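Local coordinates for Sys-1 protein (Caenorhabditis elegans, PDB 3C2G) that acts as a beta-catenin in Wnt asymmetry signalling, binding the TCF transcription factor POP-1 directly and activating or repressing target genes, at residues Gln103-Arg108 / Gln142-Ile147; Tyr379-Glu384 / Asp487-Glu492. All blocks are in the same frame, centred on the assembly; numbering follows the deposited sequence.

In the fold
The two contacts lie in series along a strandless armadillo domain of helices and loops: 103-108/142-147 closes before 379-384/487-492 opens. Each centre is about 31 Å from the centre of the chain, on opposite sides of it. Centre to centre they are about 58 Å apart, and their nearest atoms are still about 34 Å from each other, so neither touches the other. Their characters differ as well. Contact 1 is buried and apolar, with a loop phenylalanine reaching helix 134-150, its segments 34 residues apart at their closest ends. Contact 2 is a polar surface meeting of two loops, 103 residues apart at their closest ends. The assembly holds a single protein chain, and neither contact contains a ligand.

Contact 1 (Gln103-Arg108 / Gln142-Ile147); sequences QMFCPR and QIFNCI
Phe105 reaches from a loop into the side of helix 134-150 and meets Phe144 and Ile147, three residues, nearly one turn, apart on the same side of the helix. The two ring carbons flanking CZ divide the partners. CE2 of Phe105 lies 4.1 Å from CD1 of Ile147, the outermost methyl of that side chain, while CE1 of Phe105 comes to 4.4 Å from CE1 of Phe144. The two rings meet obliquely. Phe105 has CG anti to its carbonyl carbon (chi1 -80°) and its ring directed at the helix, spanning part of the 11.3 Å between the CA atoms of Phe105 and Phe144. Ile147 answers with an extended CG1-CD1 arm (chi2 168°).

All three touching residues are buried. Phe160 and Phe115 each make an edge-to-face pair with the Phe105 ring, and Ile119 of helix 115-122 touches both Phe105 and Phe144. The other side is much looser: Cys106 is exposed at the end of a type I turn, closed by Cys106 N to Gln103 O at 3.2 Å, and beyond Pro107 the Arg108 side chain is modelled only to CB. A loop aromatic inserted among the helices that follow it is consistent with the continuous hydrophobic core of an armadillo-repeat superhelix.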
ATOM      1  N   GLN A 103     -20.430 -26.431   7.388  1.00 43.64           N
ATOM      2  CA  GLN A 103     -20.505 -27.156   8.663  1.00 45.98           C
ATOM      3  C   GLN A 103     -19.781 -28.494   8.631  1.00 45.84           C
ATOM      4  O   GLN A 103     -19.359 -28.983   9.676  1.00 45.57           O
ATOM      5  CB  GLN A 103     -21.956 -27.358   9.115  1.00 46.24           C
ATOM      6  CG  GLN A 103     -22.626 -26.103   9.691  1.00 49.15           C
ATOM      7  CD  GLN A 103     -24.150 -26.236   9.819  1.00 49.25           C
ATOM      8  OE1 GLN A 103     -24.742 -27.236   9.394  1.00 53.43           O
ATOM      9  NE2 GLN A 103     -24.788 -25.217  10.398  1.00 52.93           N
HETATM   10  N   MSE A 104     -19.638 -29.076   7.436  1.00 46.66           N
HETATM   11  CA  MSE A 104     -18.893 -30.327   7.257  1.00 47.84           C
HETATM   12  C   MSE A 104     -17.433 -30.179   7.640  1.00 47.55           C
HETATM   13  O   MSE A 104     -16.782 -31.147   8.016  1.00 47.08           O
HETATM   14  CB  MSE A 104     -18.980 -30.828   5.814  1.00 49.00           C
HETATM   15  CG  MSE A 104     -20.376 -31.285   5.382  1.00 55.09           C
HETATM   16 SE   MSE A 104     -21.153 -32.687   6.539  1.00 66.06          SE
HETATM   17  CE  MSE A 104     -19.873 -34.117   6.181  1.00 59.86           C
ATOM     18  N   PHE A 105     -16.920 -28.958   7.533  1.00 47.99           N
ATOM     19  CA  PHE A 105     -15.523 -28.696   7.818  1.00 48.33           C
ATOM     20  C   PHE A 105     -15.230 -28.580   9.303  1.00 49.98           C
ATOM     21  O   PHE A 105     -14.072 -28.680   9.723  1.00 50.25           O
ATOM     22  CB  PHE A 105     -15.067 -27.443   7.093  1.00 46.92           C
ATOM     23  CG  PHE A 105     -14.755 -27.670   5.652  1.00 44.99           C
ATOM     24  CD1 PHE A 105     -13.469 -28.038   5.260  1.00 41.44           C
ATOM     25  CD2 PHE A 105     -15.746 -27.519   4.681  1.00 42.47           C
ATOM     26  CE1 PHE A 105     -13.178 -28.240   3.918  1.00 41.02           C
ATOM     27  CE2 PHE A 105     -15.459 -27.724   3.345  1.00 40.73           C
ATOM     28  CZ  PHE A 105     -14.177 -28.084   2.961  1.00 41.04           C
ATOM     29  N   CYS A 106     -16.283 -28.376  10.090  1.00 51.96           N
ATOM     30  CA  CYS A 106     -16.167 -28.264  11.534  1.00 52.87           C
ATOM     31  C   CYS A 106     -15.635 -29.554  12.170  1.00 53.80           C
ATOM     32  O   CYS A 106     -16.162 -30.634  11.918  1.00 53.22           O
ATOM     33  CB  CYS A 106     -17.515 -27.889  12.133  1.00 52.83           C
ATOM     34  SG  CYS A 106     -17.435 -27.621  13.902  1.00 54.19           S
ATOM     35  N   PRO A 107     -14.578 -29.442  12.998  1.00 55.16           N
ATOM     36  CA  PRO A 107     -13.981 -30.656  13.550  1.00 56.33           C
ATOM     37  C   PRO A 107     -14.894 -31.316  14.591  1.00 57.51           C
ATOM     38  O   PRO A 107     -15.516 -30.624  15.400  1.00 57.60           O
ATOM     39  CB  PRO A 107     -12.680 -30.152  14.181  1.00 56.21           C
ATOM     40  CG  PRO A 107     -12.935 -28.722  14.499  1.00 55.68           C
ATOM     41  CD  PRO A 107     -13.899 -28.219  13.469  1.00 55.18           C
ATOM     42  N   ARG A 108     -14.990 -32.640  14.541  1.00 58.58           N
ATOM     43  CA  ARG A 108     -15.814 -33.389  15.484  1.00 59.47           C
ATOM     44  C   ARG A 108     -14.951 -34.241  16.413  1.00 60.20           C
ATOM     45  O   ARG A 108     -15.331 -34.475  17.560  1.00 60.59           O
ATOM     46  CB  ARG A 108     -16.833 -34.261  14.743  1.00 59.51           C
ATOM     47  N   GLN A 142     -10.450 -26.424  -6.550  1.00 34.13           N
ATOM     48  CA  GLN A 142     -11.638 -25.730  -7.073  1.00 35.68           C
ATOM     49  C   GLN A 142     -12.755 -25.546  -6.030  1.00 35.71           C
ATOM     50  O   GLN A 142     -13.501 -24.565  -6.081  1.00 36.66           O
ATOM     51  CB  GLN A 142     -12.195 -26.456  -8.288  1.00 36.35           C
ATOM     52  CG  GLN A 142     -11.508 -26.121  -9.595  1.00 40.81           C
ATOM     53  CD  GLN A 142     -11.857 -27.123 -10.673  1.00 47.03           C
ATOM     54  OE1 GLN A 142     -12.843 -26.955 -11.400  1.00 49.70           O
ATOM     55  NE2 GLN A 142     -11.072 -28.198 -10.759  1.00 49.05           N
ATOM     56  N   ILE A 143     -12.868 -26.491  -5.097  1.00 34.69           N
ATOM     57  CA  ILE A 143     -13.880 -26.438  -4.050  1.00 34.07           C
ATOM     58  C   ILE A 143     -13.562 -25.307  -3.063  1.00 34.50           C
ATOM     59  O   ILE A 143     -14.448 -24.533  -2.697  1.00 34.54           O
ATOM     60  CB  ILE A 143     -14.000 -27.814  -3.328  1.00 34.02           C
ATOM     61  CG1 ILE A 143     -14.750 -28.820  -4.214  1.00 32.27           C
ATOM     62  CG2 ILE A 143     -14.656 -27.678  -1.963  1.00 31.92           C
ATOM     63  CD1 ILE A 143     -14.440 -30.290  -3.878  1.00 28.28           C
ATOM     64  N   PHE A 144     -12.297 -25.217  -2.649  1.00 34.19           N
ATOM     65  CA  PHE A 144     -11.829 -24.110  -1.822  1.00 34.77           C
ATOM     66  C   PHE A 144     -12.040 -22.779  -2.521  1.00 35.93           C
ATOM     67  O   PHE A 144     -12.587 -21.853  -1.943  1.00 35.75           O
ATOM     68  CB  PHE A 144     -10.358 -24.271  -1.503  1.00 33.91           C
ATOM     69  CG  PHE A 144     -10.086 -25.168  -0.350  1.00 33.41           C
ATOM     70  CD1 PHE A 144     -10.498 -24.823   0.923  1.00 33.83           C
ATOM     71  CD2 PHE A 144      -9.383 -26.350  -0.527  1.00 33.30           C
ATOM     72  CE1 PHE A 144     -10.235 -25.661   2.010  1.00 35.42           C
ATOM     73  CE2 PHE A 144      -9.107 -27.190   0.560  1.00 35.29           C
ATOM     74  CZ  PHE A 144      -9.537 -26.842   1.829  1.00 33.77           C
ATOM     75  N   ASN A 145     -11.626 -22.705  -3.780  1.00 37.87           N
ATOM     76  CA  ASN A 145     -11.830 -21.514  -4.581  1.00 39.90           C
ATOM     77  C   ASN A 145     -13.294 -21.117  -4.668  1.00 40.58           C
ATOM     78  O   ASN A 145     -13.617 -19.962  -4.485  1.00 41.14           O
ATOM     79  CB  ASN A 145     -11.230 -21.674  -5.982  1.00 40.51           C
ATOM     80  CG  ASN A 145     -11.297 -20.389  -6.790  1.00 43.21           C
ATOM     81  OD1 ASN A 145     -10.642 -19.400  -6.463  1.00 45.89           O
ATOM     82  ND2 ASN A 145     -12.107 -20.392  -7.839  1.00 46.26           N
ATOM     83  N   CYS A 146     -14.179 -22.074  -4.924  1.00 42.12           N
ATOM     84  CA  CYS A 146     -15.611 -21.780  -5.026  1.00 42.75           C
ATOM     85  C   CYS A 146     -16.244 -21.276  -3.737  1.00 42.16           C
ATOM     86  O   CYS A 146     -17.042 -20.345  -3.772  1.00 41.57           O
ATOM     87  CB  CYS A 146     -16.375 -23.002  -5.491  1.00 43.50           C
ATOM     88  SG  CYS A 146     -16.249 -23.279  -7.233  1.00 49.49           S
ATOM     89  N   ILE A 147     -15.903 -21.891  -2.607  1.00 41.94           N
ATOM     90  CA  ILE A 147     -16.437 -21.439  -1.319  1.00 42.13           C
ATOM     91  C   ILE A 147     -15.899 -20.054  -0.951  1.00 43.02           C
ATOM     92  O   ILE A 147     -16.657 -19.186  -0.518  1.00 42.67           O
ATOM     93  CB  ILE A 147     -16.152 -22.431  -0.172  1.00 41.82           C
ATOM     94  CG1 ILE A 147     -16.782 -23.795  -0.465  1.00 40.98           C
ATOM     95  CG2 ILE A 147     -16.698 -21.896   1.146  1.00 41.00           C
ATOM     96  CD1 ILE A 147     -16.297 -24.889   0.462  1.00 39.37           C
TER

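Contact 2 (Tyr379-Glu384 / Asp487-Glu492); sequences YPRLDE and DENRKE
Asn489 brings its amide ND2 over one face of the Arg381 guanidinium, 4.4 Å from NH1 of Arg381, and also comes to 4.3 Å from OD2 of Asp383. No hydrogen bond crosses between the loops, so the approach is loose. Asn489 holds CG opposite its backbone N (chi1 -173°), which carries the amide out to the other loop.

Arg381 is set mainly by its own loop. Its NE donates to OD1 of Asp383 at 2.9 Å, using the oxygen's syn lone pair, with OD1 tilted 27° from the guanidinium plane. Asp383 reaches it with CG tucked between its own N and carbonyl carbon. On the guanidinium face opposite Asn489, OE1 of Glu384 sits 3.3 Å from NH2 of Arg381 by charge attraction alone. The two acids should thus limit the rotation of the arginine head.

The partner loop is internally tied: OD2 of Asp487 accepts from Arg490 N at 2.7 Å, and Arg490 turns NE and NH2 side-on to the single OE1 of Glu492. The first loop leads into helix 388-409, the second into helix 494-507: an Asx-motif loop whose Asn489 lies beside another interhelical loop's salt-bridge network, on the armadillo-domain surface.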
ATOM      1  N   TYR A 379       3.764  16.986 -16.056  1.00 47.72           N
ATOM      2  CA  TYR A 379       2.316  17.009 -15.832  1.00 49.01           C
ATOM      3  C   TYR A 379       1.696  18.370 -16.073  1.00 50.85           C
ATOM      4  O   TYR A 379       2.324  19.396 -15.808  1.00 51.32           O
ATOM      5  CB  TYR A 379       1.959  16.527 -14.422  1.00 48.04           C
ATOM      6  CG  TYR A 379       2.328  15.095 -14.179  1.00 46.51           C
ATOM      7  CD1 TYR A 379       1.621  14.063 -14.790  1.00 44.79           C
ATOM      8  CD2 TYR A 379       3.401  14.767 -13.354  1.00 44.52           C
ATOM      9  CE1 TYR A 379       1.967  12.743 -14.582  1.00 43.78           C
ATOM     10  CE2 TYR A 379       3.757  13.452 -13.142  1.00 43.77           C
ATOM     11  CZ  TYR A 379       3.034  12.448 -13.757  1.00 45.07           C
ATOM     12  OH  TYR A 379       3.380  11.142 -13.547  1.00 48.03           O
ATOM     13  N   PRO A 380       0.442  18.383 -16.555  1.00 52.55           N
ATOM     14  CA  PRO A 380      -0.250  19.653 -16.715  1.00 53.92           C
ATOM     15  C   PRO A 380      -0.618  20.209 -15.346  1.00 55.20           C
ATOM     16  O   PRO A 380      -0.391  19.545 -14.331  1.00 55.67           O
ATOM     17  CB  PRO A 380      -1.515  19.266 -17.489  1.00 53.64           C
ATOM     18  CG  PRO A 380      -1.754  17.851 -17.144  1.00 53.42           C
ATOM     19  CD  PRO A 380      -0.398  17.239 -16.956  1.00 52.79           C
ATOM     20  N   ARG A 381      -1.172  21.416 -15.322  1.00 56.26           N
ATOM     21  CA  ARG A 381      -1.686  21.989 -14.099  1.00 58.01           C
ATOM     22  C   ARG A 381      -2.817  21.105 -13.593  1.00 58.25           C
ATOM     23  O   ARG A 381      -3.515  20.464 -14.382  1.00 58.35           O
ATOM     24  CB  ARG A 381      -2.203  23.405 -14.349  1.00 57.85           C
ATOM     25  CG  ARG A 381      -1.186  24.387 -14.927  1.00 59.02           C
ATOM     26  CD  ARG A 381      -1.781  25.802 -14.967  1.00 60.99           C
ATOM     27  NE  ARG A 381      -3.162  25.806 -15.470  1.00 65.57           N
ATOM     28  CZ  ARG A 381      -3.504  26.044 -16.736  1.00 66.85           C
ATOM     29  NH1 ARG A 381      -4.784  26.014 -17.093  1.00 67.29           N
ATOM     30  NH2 ARG A 381      -2.573  26.316 -17.647  1.00 66.76           N
ATOM     31  N   LEU A 382      -2.998  21.071 -12.280  1.00 59.13           N
ATOM     32  CA  LEU A 382      -4.033  20.237 -11.678  1.00 60.30           C
ATOM     33  C   LEU A 382      -5.435  20.605 -12.153  1.00 61.65           C
ATOM     34  O   LEU A 382      -6.305  19.739 -12.243  1.00 61.78           O
ATOM     35  CB  LEU A 382      -3.956  20.292 -10.151  1.00 60.08           C
ATOM     36  CG  LEU A 382      -2.664  19.775  -9.508  1.00 59.90           C
ATOM     37  CD1 LEU A 382      -2.664  20.116  -8.022  1.00 60.13           C
ATOM     38  CD2 LEU A 382      -2.462  18.275  -9.734  1.00 56.91           C
ATOM     39  N   ASP A 383      -5.645  21.883 -12.473  1.00 63.20           N
ATOM     40  CA  ASP A 383      -6.939  22.337 -12.996  1.00 64.49           C
ATOM     41  C   ASP A 383      -7.262  21.786 -14.397  1.00 64.46           C
ATOM     42  O   ASP A 383      -8.416  21.777 -14.803  1.00 64.94           O
ATOM     43  CB  ASP A 383      -7.106  23.878 -12.907  1.00 64.74           C
ATOM     44  CG  ASP A 383      -5.937  24.658 -13.525  1.00 67.35           C
ATOM     45  OD1 ASP A 383      -5.129  24.072 -14.282  1.00 68.34           O
ATOM     46  OD2 ASP A 383      -5.831  25.880 -13.251  1.00 69.02           O
ATOM     47  N   GLU A 384      -6.248  21.305 -15.114  1.00 64.55           N
ATOM     48  CA  GLU A 384      -6.442  20.735 -16.449  1.00 64.69           C
ATOM     49  C   GLU A 384      -6.663  19.218 -16.449  1.00 64.20           C
ATOM     50  O   GLU A 384      -6.549  18.581 -17.495  1.00 64.40           O
ATOM     51  CB  GLU A 384      -5.252  21.057 -17.354  1.00 64.36           C
ATOM     52  CG  GLU A 384      -5.037  22.518 -17.654  1.00 65.56           C
ATOM     53  CD  GLU A 384      -3.933  22.725 -18.681  1.00 66.47           C
ATOM     54  OE1 GLU A 384      -2.810  23.115 -18.288  1.00 68.56           O
ATOM     55  OE2 GLU A 384      -4.184  22.480 -19.881  1.00 69.03           O
ATOM     56  N   ASP A 487       2.503  34.254 -13.009  1.00 48.92           N
ATOM     57  CA  ASP A 487       1.828  33.194 -13.761  1.00 49.77           C
ATOM     58  C   ASP A 487       0.842  33.768 -14.784  1.00 50.76           C
ATOM     59  O   ASP A 487       0.291  34.851 -14.586  1.00 51.02           O
ATOM     60  CB  ASP A 487       1.115  32.220 -12.829  1.00 48.74           C
ATOM     61  CG  ASP A 487      -0.171  32.785 -12.284  1.00 47.95           C
ATOM     62  OD1 ASP A 487      -0.113  33.831 -11.603  1.00 44.74           O
ATOM     63  OD2 ASP A 487      -1.242  32.186 -12.548  1.00 49.46           O
ATOM     64  N   GLU A 488       0.625  33.021 -15.864  1.00 52.13           N
ATOM     65  CA  GLU A 488      -0.296  33.410 -16.941  1.00 53.69           C
ATOM     66  C   GLU A 488      -1.757  33.470 -16.489  1.00 54.51           C
ATOM     67  O   GLU A 488      -2.508  34.343 -16.922  1.00 55.20           O
ATOM     68  CB  GLU A 488      -0.164  32.452 -18.137  1.00 53.65           C
ATOM     69  N   ASN A 489      -2.150  32.551 -15.609  1.00 55.07           N
ATOM     70  CA  ASN A 489      -3.549  32.415 -15.207  1.00 55.79           C
ATOM     71  C   ASN A 489      -4.074  33.522 -14.277  1.00 55.01           C
ATOM     72  O   ASN A 489      -5.108  34.119 -14.555  1.00 54.88           O
ATOM     73  CB  ASN A 489      -3.792  31.013 -14.619  1.00 56.83           C
ATOM     74  CG  ASN A 489      -5.269  30.734 -14.326  1.00 59.64           C
ATOM     75  OD1 ASN A 489      -5.865  31.335 -13.428  1.00 61.51           O
ATOM     76  ND2 ASN A 489      -5.855  29.796 -15.072  1.00 62.33           N
ATOM     77  N   ARG A 490      -3.367  33.794 -13.181  1.00 54.65           N
ATOM     78  CA  ARG A 490      -3.837  34.761 -12.178  1.00 53.77           C
ATOM     79  C   ARG A 490      -3.119  36.113 -12.194  1.00 53.28           C
ATOM     80  O   ARG A 490      -3.534  37.035 -11.490  1.00 53.10           O
ATOM     81  CB  ARG A 490      -3.732  34.169 -10.774  1.00 53.89           C
ATOM     82  CG  ARG A 490      -4.747  33.088 -10.450  1.00 55.40           C
ATOM     83  CD  ARG A 490      -4.389  32.416  -9.139  1.00 56.45           C
ATOM     84  NE  ARG A 490      -4.515  33.336  -8.008  1.00 56.52           N
ATOM     85  CZ  ARG A 490      -5.597  33.411  -7.238  1.00 57.93           C
ATOM     86  NH1 ARG A 490      -6.634  32.613  -7.480  1.00 56.31           N
ATOM     87  NH2 ARG A 490      -5.645  34.278  -6.228  1.00 58.22           N
ATOM     88  N   LYS A 491      -2.046  36.233 -12.975  1.00 52.87           N
ATOM     89  CA  LYS A 491      -1.262  37.479 -13.024  1.00 53.22           C
ATOM     90  C   LYS A 491      -0.669  37.850 -11.659  1.00 51.93           C
ATOM     91  O   LYS A 491      -0.499  39.031 -11.353  1.00 51.99           O
ATOM     92  CB  LYS A 491      -2.121  38.655 -13.531  1.00 54.23           C
ATOM     93  CG  LYS A 491      -2.192  38.817 -15.041  1.00 57.66           C
ATOM     94  CD  LYS A 491      -3.343  38.036 -15.654  1.00 62.03           C
ATOM     95  CE  LYS A 491      -3.257  38.045 -17.181  1.00 64.96           C
ATOM     96  NZ  LYS A 491      -1.903  37.619 -17.665  1.00 66.27           N
ATOM     97  N   GLU A 492      -0.377  36.843 -10.841  1.00 50.52           N
ATOM     98  CA  GLU A 492       0.147  37.061  -9.494  1.00 49.08           C
ATOM     99  C   GLU A 492       1.527  36.463  -9.372  1.00 46.51           C
ATOM    100  O   GLU A 492       1.861  35.515 -10.077  1.00 45.78           O
ATOM    101  CB  GLU A 492      -0.781  36.444  -8.442  1.00 48.68           C
ATOM    102  CG  GLU A 492      -1.910  37.356  -8.017  1.00 50.06           C
ATOM    103  CD  GLU A 492      -2.995  36.650  -7.214  1.00 52.08           C
ATOM    104  OE1 GLU A 492      -2.758  35.530  -6.702  1.00 55.87           O
ATOM    105  OE2 GLU A 492      -4.106  37.224  -7.098  1.00 57.01           O
TER